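Local coordinates for protein whirlin (Mus musculus, PDB 6FDD) that serves as a scaffold of the USH2 complex in hearing and vision, needed for elongation and maintenance of hair-cell stereocilia, and is represented by its HHD2 domain, at residues Arg18-Glu23 with Thr56-Ser61; Ser42-Val47 with Leu75-His80. All coordinates share one frame; numbering follows the deposited sequence.

Interaction 1 (Arg18-Glu23 with Thr56-Ser61); sequences RHLLTE and THAKFS
Leu20, the last residue of helix 11-20, and Leu21 just past it meet the weakly bonded single turn 57-60 and the residue after it, and the contact is wholly one of packing. The isobutyl group of Leu20 straddles Ala58: CD2 lies 3.9 Å from Ala58 CB, while CD1 rests 3.5 Å from Ala58 O and also touches the hydroxyl of Ser61. Leu21 sends its CD2 obliquely across the aliphatic part of Lys59, 3.8 Å from Lys59 CG. That lysine runs extended beyond CG, so its CG and CD methylenes lie against Leu21 CD2, CE comes near the carbonyl oxygen of Leu20, and its amino group travels on to Asn55 and to a salt bridge with Glu25. An alanine at Lys59 would probably cost Leu21 its methylene partner and cut the polar tie to helix 23-37, since everything past CB would be missing. Further out, the turn is set by its own bonds. Thr56 OG1 accepts from Lys59 N at 3.2 Å as an N-cap, and Ser61 OG donates to Ala58 O over 2.7 Å, lying in the carbonyl plane. Leu62 of helix 62-67 touches both leucines, and Leu54 touches Leu21 and the Lys59 chain. The contact joins the end of one helix to a short N-capped turn in the compact, all-helical fold of this harmonin-homology domain.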
loop_
_atom_site.group_PDB
_atom_site.type_symbol
_atom_site.label_atom_id
_atom_site.label_comp_id
_atom_site.label_asym_id
_atom_site.label_seq_id
_atom_site.Cartn_x
_atom_site.Cartn_y
_atom_site.Cartn_z
ATOM N N ARG A 18 -9.315 -1.138 7.826
ATOM C CA ARG A 18 -10.342 -1.839 8.601
ATOM C C ARG A 18 -11.748 -1.696 8.015
ATOM O O ARG A 18 -12.524 -2.647 8.072
ATOM C CB ARG A 18 -10.305 -1.424 10.076
ATOM C CG ARG A 18 -9.219 -2.159 10.855
ATOM C CD ARG A 18 -9.079 -1.650 12.282
ATOM N NE ARG A 18 -7.854 -2.146 12.916
ATOM C CZ ARG A 18 -7.734 -3.335 13.501
ATOM N NH1 ARG A 18 -8.765 -4.172 13.539
ATOM N NH2 ARG A 18 -6.581 -3.701 14.045
ATOM N N HIS A 19 -12.050 -0.534 7.413
ATOM C CA HIS A 19 -13.339 -0.245 6.778
ATOM C C HIS A 19 -13.481 -0.846 5.365
ATOM O O HIS A 19 -14.572 -1.272 4.995
ATOM C CB HIS A 19 -13.575 1.287 6.749
ATOM C CG HIS A 19 -14.753 1.730 5.931
ATOM N ND1 HIS A 19 -14.601 2.595 4.855
ATOM C CD2 HIS A 19 -16.061 1.390 6.036
ATOM C CE1 HIS A 19 -15.817 2.762 4.353
ATOM N NE2 HIS A 19 -16.729 2.059 5.032
ATOM N N LEU A 20 -12.396 -0.868 4.579
ATOM C CA LEU A 20 -12.436 -1.319 3.183
ATOM C C LEU A 20 -12.004 -2.769 2.922
ATOM O O LEU A 20 -12.366 -3.323 1.882
ATOM C CB LEU A 20 -11.591 -0.367 2.311
ATOM C CG LEU A 20 -12.033 1.115 2.278
ATOM C CD1 LEU A 20 -10.975 1.993 1.660
ATOM C CD2 LEU A 20 -13.356 1.291 1.550
ATOM N N LEU A 21 -11.227 -3.371 3.834
ATOM C CA LEU A 21 -10.706 -4.727 3.650
ATOM C C LEU A 21 -11.170 -5.717 4.706
ATOM O O LEU A 21 -11.400 -5.332 5.859
ATOM C CB LEU A 21 -9.161 -4.688 3.681
ATOM C CG LEU A 21 -8.416 -3.741 2.724
ATOM C CD1 LEU A 21 -6.918 -3.782 2.996
ATOM C CD2 LEU A 21 -8.697 -4.088 1.260
ATOM N N THR A 22 -11.209 -7.019 4.343
ATOM C CA THR A 22 -11.503 -8.105 5.295
ATOM C C THR A 22 -10.244 -8.250 6.164
ATOM O O THR A 22 -9.191 -7.714 5.786
ATOM C CB THR A 22 -11.739 -9.433 4.544
ATOM O OG1 THR A 22 -10.522 -9.836 3.899
ATOM C CG2 THR A 22 -12.900 -9.358 3.534
ATOM N N GLU A 23 -10.314 -9.018 7.270
ATOM C CA GLU A 23 -9.146 -9.266 8.121
ATOM C C GLU A 23 -8.013 -9.895 7.286
ATOM O O GLU A 23 -6.862 -9.484 7.423
ATOM C CB GLU A 23 -9.503 -10.170 9.319
ATOM C CG GLU A 23 -8.348 -10.404 10.285
ATOM C CD GLU A 23 -7.342 -11.493 9.944
ATOM O OE1 GLU A 23 -7.717 -12.454 9.235
ATOM O OE2 GLU A 23 -6.175 -11.383 10.389
ATOM N N THR A 56 -11.121 -3.357 -6.156
ATOM C CA THR A 56 -12.235 -2.426 -6.390
ATOM C C THR A 56 -11.794 -0.953 -6.386
ATOM O O THR A 56 -10.702 -0.622 -5.925
ATOM C CB THR A 56 -13.335 -2.636 -5.346
ATOM O OG1 THR A 56 -12.862 -2.123 -4.101
ATOM C CG2 THR A 56 -13.765 -4.100 -5.214
ATOM N N HIS A 57 -12.678 -0.060 -6.878
ATOM C CA HIS A 57 -12.428 1.386 -6.906
ATOM C C HIS A 57 -12.167 1.914 -5.478
ATOM O O HIS A 57 -11.173 2.612 -5.264
ATOM C CB HIS A 57 -13.618 2.114 -7.562
ATOM C CG HIS A 57 -13.408 3.584 -7.722
ATOM N ND1 HIS A 57 -12.657 4.101 -8.768
ATOM C CD2 HIS A 57 -13.844 4.606 -6.949
ATOM C CE1 HIS A 57 -12.662 5.417 -8.599
ATOM N NE2 HIS A 57 -13.373 5.768 -7.523
ATOM N N ALA A 58 -13.019 1.520 -4.505
ATOM C CA ALA A 58 -12.872 1.929 -3.105
ATOM C C ALA A 58 -11.542 1.438 -2.523
ATOM O O ALA A 58 -10.895 2.181 -1.794
ATOM C CB ALA A 58 -14.035 1.409 -2.270
ATOM N N LYS A 59 -11.118 0.200 -2.865
ATOM C CA LYS A 59 -9.851 -0.342 -2.352
ATOM C C LYS A 59 -8.646 0.403 -2.883
ATOM O O LYS A 59 -7.690 0.591 -2.135
ATOM C CB LYS A 59 -9.732 -1.848 -2.612
ATOM C CG LYS A 59 -10.639 -2.694 -1.728
ATOM C CD LYS A 59 -10.593 -4.143 -2.159
ATOM C CE LYS A 59 -11.740 -4.926 -1.569
ATOM N NZ LYS A 59 -11.736 -6.342 -2.034
ATOM N N PHE A 60 -8.698 0.865 -4.157
ATOM C CA PHE A 60 -7.621 1.634 -4.783
ATOM C C PHE A 60 -7.288 2.905 -3.971
ATOM O O PHE A 60 -6.117 3.285 -3.903
ATOM C CB PHE A 60 -7.924 1.973 -6.262
ATOM C CG PHE A 60 -6.795 2.715 -6.959
ATOM C CD1 PHE A 60 -5.692 2.029 -7.459
ATOM C CD2 PHE A 60 -6.812 4.103 -7.070
ATOM C CE1 PHE A 60 -4.639 2.716 -8.081
ATOM C CE2 PHE A 60 -5.753 4.789 -7.679
ATOM C CZ PHE A 60 -4.675 4.090 -8.181
ATOM N N SER A 61 -8.307 3.522 -3.324
ATOM C CA SER A 61 -8.119 4.719 -2.481
ATOM C C SER A 61 -7.107 4.511 -1.341
ATOM O O SER A 61 -6.499 5.481 -0.874
ATOM C CB SER A 61 -9.457 5.224 -1.940
ATOM O OG SER A 61 -9.891 4.454 -0.837
#

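Interaction 2 (Ser42-Val47 with Leu75-His80); sequences SVEAMV and LDRFDH
Arg77 and Glu44 meet edge to edge in almost one plane, their guanidinium and carboxylate planes only 14° apart, in a side-on salt bridge between helices 75-81 and 43-53. Arg77 NE donates to Glu44 OE2 at 2.7 Å, and Arg77 NH2 donates to Glu44 OE1 at 2.8 Å. Both bonds are nearly straight, and each oxygen offers its syn lone pair, so the pair of bonds fixes the rotation of both groups. Bends in the two chains, at chi2 of Glu44 and at chi3 of Arg77 (63°), bring the flat ends together while the side chains cross at about a right angle. A water donates to Glu44 OE2 and to Arg77 O, tying the acid to the opposite backbone as well; this concentration of donors would be expected to favour the ionised carboxylate. Val43 CG1 lies over one face of the guanidinium, 3.8 Å from Arg77 NE, and so forms the passage from the polar layer to the apolar one.

There Phe78, with CG anti to the backbone N, presents its ring edge to Val43 CG2 and to the selenomethionine Met46, whose CE is 4.0 Å from Phe78 CE2. Val47 CG2 approaches obliquely and more tightly, 3.6 Å from Phe78 CD2. Ser42 is the N-cap of helix 43-53, its OG accepting from Ala45 N.

The segment axes diverge by 35° in a roughly parallel pair, 9.6 Å apart at closest approach. Around this pair, Met46 reaches Leu33 and Tyr36 of helix 23-37, Phe78 packs on Val66 and Arg67 of helix 62-67, and Val47 meets Leu81, so that side chains of four helices meet around Met46, Val47 and Phe78.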
loop_
_atom_site.group_PDB
_atom_site.type_symbol
_atom_site.label_atom_id
_atom_site.label_comp_id
_atom_site.label_asym_id
_atom_site.label_seq_id
_atom_site.Cartn_x
_atom_site.Cartn_y
_atom_site.Cartn_z
ATOM N N SER A 42 11.491 -4.222 -3.157
ATOM C CA SER A 42 11.516 -2.836 -3.628
ATOM C C SER A 42 10.137 -2.196 -3.483
ATOM O O SER A 42 9.135 -2.897 -3.393
ATOM C CB SER A 42 11.916 -2.798 -5.104
ATOM O OG SER A 42 10.892 -3.376 -5.896
ATOM N N VAL A 43 10.079 -0.842 -3.532
ATOM C CA VAL A 43 8.797 -0.128 -3.516
ATOM C C VAL A 43 7.917 -0.605 -4.721
ATOM O O VAL A 43 6.709 -0.732 -4.575
ATOM C CB VAL A 43 8.979 1.425 -3.483
ATOM C CG1 VAL A 43 9.656 1.955 -4.752
ATOM C CG2 VAL A 43 7.654 2.129 -3.223
ATOM N N GLU A 44 8.547 -0.898 -5.876
ATOM C CA GLU A 44 7.819 -1.357 -7.068
ATOM C C GLU A 44 7.218 -2.735 -6.860
ATOM O O GLU A 44 6.055 -2.941 -7.202
ATOM C CB GLU A 44 8.723 -1.368 -8.310
ATOM C CG GLU A 44 9.185 0.012 -8.752
ATOM C CD GLU A 44 10.459 0.509 -8.096
ATOM O OE1 GLU A 44 11.099 -0.268 -7.348
ATOM O OE2 GLU A 44 10.858 1.653 -8.397
ATOM N N ALA A 45 7.991 -3.682 -6.283
ATOM C CA ALA A 45 7.463 -5.030 -6.018
ATOM C C ALA A 45 6.277 -4.922 -5.046
ATOM O O ALA A 45 5.256 -5.601 -5.228
ATOM C CB ALA A 45 8.551 -5.932 -5.470
HETATM N N MSE A 46 6.389 -4.017 -4.054
HETATM C CA MSE A 46 5.310 -3.802 -3.088
HETATM C C MSE A 46 4.056 -3.257 -3.778
HETATM O O MSE A 46 2.938 -3.735 -3.519
HETATM C CB MSE A 46 5.778 -2.855 -1.961
HETATM C CG MSE A 46 4.794 -2.792 -0.798
HETATM SE SE MSE A 46 4.888 -1.065 0.093
HETATM C CE MSE A 46 4.209 0.104 -1.377
ATOM N N VAL A 47 4.231 -2.245 -4.659
ATOM C CA VAL A 47 3.122 -1.647 -5.392
ATOM C C VAL A 47 2.404 -2.716 -6.238
ATOM O O VAL A 47 1.171 -2.779 -6.224
ATOM C CB VAL A 47 3.612 -0.449 -6.235
ATOM C CG1 VAL A 47 2.612 -0.088 -7.330
ATOM C CG2 VAL A 47 3.883 0.764 -5.326
ATOM N N LEU A 75 9.380 8.095 -2.858
ATOM C CA LEU A 75 8.138 8.735 -3.308
ATOM C C LEU A 75 8.032 8.896 -4.824
ATOM O O LEU A 75 6.979 8.594 -5.374
ATOM C CB LEU A 75 7.877 10.082 -2.598
ATOM C CG LEU A 75 7.408 9.957 -1.153
ATOM C CD1 LEU A 75 7.463 11.299 -0.438
ATOM C CD2 LEU A 75 5.989 9.396 -1.077
ATOM N N ASP A 76 9.113 9.319 -5.492
ATOM C CA ASP A 76 9.090 9.503 -6.951
ATOM C C ASP A 76 8.886 8.167 -7.670
ATOM O O ASP A 76 8.067 8.104 -8.585
ATOM C CB ASP A 76 10.350 10.222 -7.451
ATOM C CG ASP A 76 10.493 11.668 -6.990
ATOM O OD1 ASP A 76 9.491 12.246 -6.500
ATOM O OD2 ASP A 76 11.600 12.221 -7.125
ATOM N N ARG A 77 9.573 7.093 -7.209
ATOM C CA ARG A 77 9.379 5.753 -7.776
ATOM C C ARG A 77 7.941 5.276 -7.540
ATOM O O ARG A 77 7.297 4.782 -8.472
ATOM C CB ARG A 77 10.398 4.772 -7.205
ATOM C CG ARG A 77 11.785 4.940 -7.820
ATOM C CD ARG A 77 12.872 4.355 -6.948
ATOM N NE ARG A 77 12.707 2.907 -6.794
ATOM C CZ ARG A 77 13.444 2.137 -6.003
ATOM N NH1 ARG A 77 14.426 2.662 -5.277
ATOM N NH2 ARG A 77 13.209 0.836 -5.932
ATOM N N PHE A 78 7.399 5.499 -6.319
ATOM C CA PHE A 78 6.018 5.134 -5.992
ATOM C C PHE A 78 5.027 5.842 -6.934
ATOM O O PHE A 78 4.164 5.185 -7.533
ATOM C CB PHE A 78 5.712 5.460 -4.511
ATOM C CG PHE A 78 4.326 5.082 -4.030
ATOM C CD1 PHE A 78 3.260 5.964 -4.157
ATOM C CD2 PHE A 78 4.093 3.848 -3.425
ATOM C CE1 PHE A 78 1.985 5.618 -3.705
ATOM C CE2 PHE A 78 2.821 3.512 -2.950
ATOM C CZ PHE A 78 1.775 4.393 -3.097
ATOM N N ASP A 79 5.169 7.176 -7.085
ATOM C CA ASP A 79 4.314 8.010 -7.939
ATOM C C ASP A 79 4.417 7.626 -9.418
ATOM O O ASP A 79 3.445 7.768 -10.145
ATOM C CB ASP A 79 4.653 9.499 -7.750
ATOM C CG ASP A 79 4.273 10.052 -6.386
ATOM O OD1 ASP A 79 3.459 9.402 -5.683
ATOM O OD2 ASP A 79 4.782 11.140 -6.024
ATOM N N HIS A 80 5.575 7.106 -9.846
ATOM C CA HIS A 80 5.754 6.690 -11.235
ATOM C C HIS A 80 4.857 5.491 -11.602
ATOM O O HIS A 80 4.477 5.358 -12.770
ATOM C CB HIS A 80 7.225 6.416 -11.537
ATOM C CG HIS A 80 7.563 6.405 -13.000
ATOM N ND1 HIS A 80 7.202 7.457 -13.844
ATOM C CD2 HIS A 80 8.246 5.485 -13.721
ATOM C CE1 HIS A 80 7.666 7.134 -15.041
ATOM N NE2 HIS A 80 8.312 5.966 -15.017
HETATM O O HOH W 1 8.881 3.056 -9.673
#

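Helix 43-53 begins in interaction 2 and is followed in the chain by helix 57-60 of interaction 1, and the two contacts interleave along the chain, each closing a loop that overlaps the other. They lie on opposite sides of the domain's centre, with their own centres 20 Å apart and their nearest atoms about 8 Å apart, without touching. Interaction 1 is a surface contact of apolar packing, whereas interaction 2 is partly buried and adds a charged pair to its hydrophobic layer. Helix 62-67 is common ground: Leu62 meets the leucines of 18-23, and Val66 meets Met46 and Phe78. Helix 23-37 likewise reaches both, through Glu25 and Tyr36.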